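Local coordinates for protein mannan endo-1,4-beta-mannosidase (Cryptopygus antarcticus, PDB 4OOU) that hydrolyses internal beta-1,4-mannosidic linkages in mannans, galactomannans and glucomannans, releasing short manno-oligosaccharides, at residues F213-K216 / Q217-T221. Sequence-based numbering, arbitrary orientation.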
loop_
_atom_site.group_PDB
_atom_site.type_symbol
_atom_site.label_atom_id
_atom_site.label_comp_id
_atom_site.label_asym_id
_atom_site.label_seq_id
_atom_site.Cartn_x
_atom_site.Cartn_y
_atom_site.Cartn_z
ATOM N N PHE A 213 -1.914 19.357 -3.852
ATOM C CA PHE A 213 -0.474 19.239 -3.691
ATOM C C PHE A 213 0.268 19.131 -5.033
ATOM O O PHE A 213 -0.098 18.328 -5.893
ATOM C CB PHE A 213 -0.135 17.985 -2.892
ATOM C CG PHE A 213 -1.026 17.741 -1.703
ATOM C CD1 PHE A 213 -0.985 18.583 -0.607
ATOM C CD2 PHE A 213 -1.872 16.638 -1.666
ATOM C CE1 PHE A 213 -1.788 18.352 0.480
ATOM C CE2 PHE A 213 -2.676 16.408 -0.566
ATOM C CZ PHE A 213 -2.638 17.268 0.505
ATOM N N PRO A 214 1.340 19.913 -5.208
ATOM C CA PRO A 214 2.205 19.655 -6.334
ATOM C C PRO A 214 3.095 18.423 -6.097
ATOM O O PRO A 214 3.500 18.119 -4.946
ATOM C CB PRO A 214 3.050 20.926 -6.422
ATOM C CG PRO A 214 2.321 21.944 -5.618
ATOM C CD PRO A 214 1.705 21.157 -4.520
ATOM N N MET A 215 3.401 17.720 -7.186
ATOM C CA MET A 215 4.215 16.530 -7.085
ATOM C C MET A 215 5.387 16.760 -6.166
ATOM O O MET A 215 5.750 15.870 -5.397
ATOM C CB MET A 215 4.733 16.109 -8.441
ATOM C CG MET A 215 5.247 14.689 -8.461
ATOM S SD MET A 215 3.883 13.537 -8.503
ATOM C CE MET A 215 4.431 12.498 -7.163
ATOM N N LYS A 216 5.986 17.945 -6.231
ATOM C CA LYS A 216 7.139 18.202 -5.391
ATOM C C LYS A 216 6.812 17.984 -3.912
ATOM O O LYS A 216 7.579 17.340 -3.205
ATOM C CB LYS A 216 7.730 19.604 -5.598
ATOM C CG LYS A 216 8.922 19.837 -4.659
ATOM C CD LYS A 216 9.802 21.029 -4.998
ATOM C CE LYS A 216 11.090 20.907 -4.201
ATOM N NZ LYS A 216 11.939 22.110 -4.337
ATOM N N GLN A 217 5.699 18.533 -3.437
ATOM C CA GLN A 217 5.349 18.367 -2.024
ATOM C C GLN A 217 4.974 16.934 -1.735
ATOM O O GLN A 217 5.451 16.355 -0.743
ATOM C CB GLN A 217 4.241 19.307 -1.587
ATOM C CG GLN A 217 4.602 20.776 -1.749
ATOM C CD GLN A 217 5.894 21.123 -1.053
ATOM O OE1 GLN A 217 6.026 20.967 0.166
ATOM N NE2 GLN A 217 6.876 21.584 -1.832
ATOM N N ILE A 218 4.166 16.338 -2.611
ATOM C CA ILE A 218 3.878 14.897 -2.486
ATOM C C ILE A 218 5.148 14.085 -2.242
ATOM O O ILE A 218 5.229 13.359 -1.257
ATOM C CB ILE A 218 3.158 14.287 -3.711
ATOM C CG1 ILE A 218 1.714 14.825 -3.819
ATOM C CG2 ILE A 218 3.182 12.760 -3.602
ATOM C CD1 ILE A 218 0.954 14.389 -5.046
ATOM N N LEU A 219 6.122 14.222 -3.142
ATOM C CA LEU A 219 7.354 13.410 -3.118
ATOM C C LEU A 219 8.253 13.733 -1.952
ATOM O O LEU A 219 8.910 12.832 -1.428
ATOM C CB LEU A 219 8.167 13.582 -4.422
ATOM C CG LEU A 219 7.497 13.040 -5.688
ATOM C CD1 LEU A 219 8.296 13.413 -6.919
ATOM C CD2 LEU A 219 7.333 11.531 -5.575
ATOM N N LYS A 220 8.301 15.010 -1.574
ATOM C CA LYS A 220 9.055 15.437 -0.408
ATOM C C LYS A 220 8.411 14.816 0.836
ATOM O O LYS A 220 9.079 14.267 1.736
ATOM C CB LYS A 220 9.014 16.954 -0.296
ATOM C CG LYS A 220 9.882 17.495 0.834
ATOM C CD LYS A 220 9.274 18.718 1.499
ATOM C CE LYS A 220 10.351 19.536 2.166
ATOM N NZ LYS A 220 9.752 20.771 2.695
ATOM N N THR A 221 7.089 14.902 0.884
ATOM C CA THR A 221 6.380 14.371 2.027
ATOM C C THR A 221 6.609 12.872 2.160
ATOM O O THR A 221 6.904 12.378 3.265
ATOM C CB THR A 221 4.900 14.713 1.939
ATOM O OG1 THR A 221 4.785 16.128 1.947
ATOM C CG2 THR A 221 4.139 14.149 3.101
#
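M215 crosses L219 at a slant, touching it with its CE methyl and its CG: CE of M215 sits 3.4 Å from CG of L219 and equally near its CD2, while CG of M215 meets the other methyl, CD1. The chain reaches there because it leaves the backbone with CG anti to N (chi1 -164°) and then bends at chi2 and again at chi3, which brings CE back to the leucine. The same CE also touches CG2 of I218 at 3.8 Å, and the CB of F213 rests on CG1 of that isoleucine. Cut back to an alanine, L219 would probably leave the M215 methyl without its main partner and open a gap toward L263 and A266 of helix 260-267. This is the first turn of helix 215-232, one of the outer helices of the TIM barrel, with P214 as N-cap residue. O of P214 accepts from N of I218 at 3.0 Å and, weakly, from N of Q217; the next bond, L219 N to M215 O, follows at 2.8 Å. Two residues further along, Q217 O takes both N and OG1 of T221; OG1 of T221 lies 2.8 Å from O of Q217, above the carbonyl plane. Further out, F213 stacks on F146, P214 touches the substrate-binding residues W147 and Q187, and K220 NZ forms a salt bridge with E149, another substrate-binding residue.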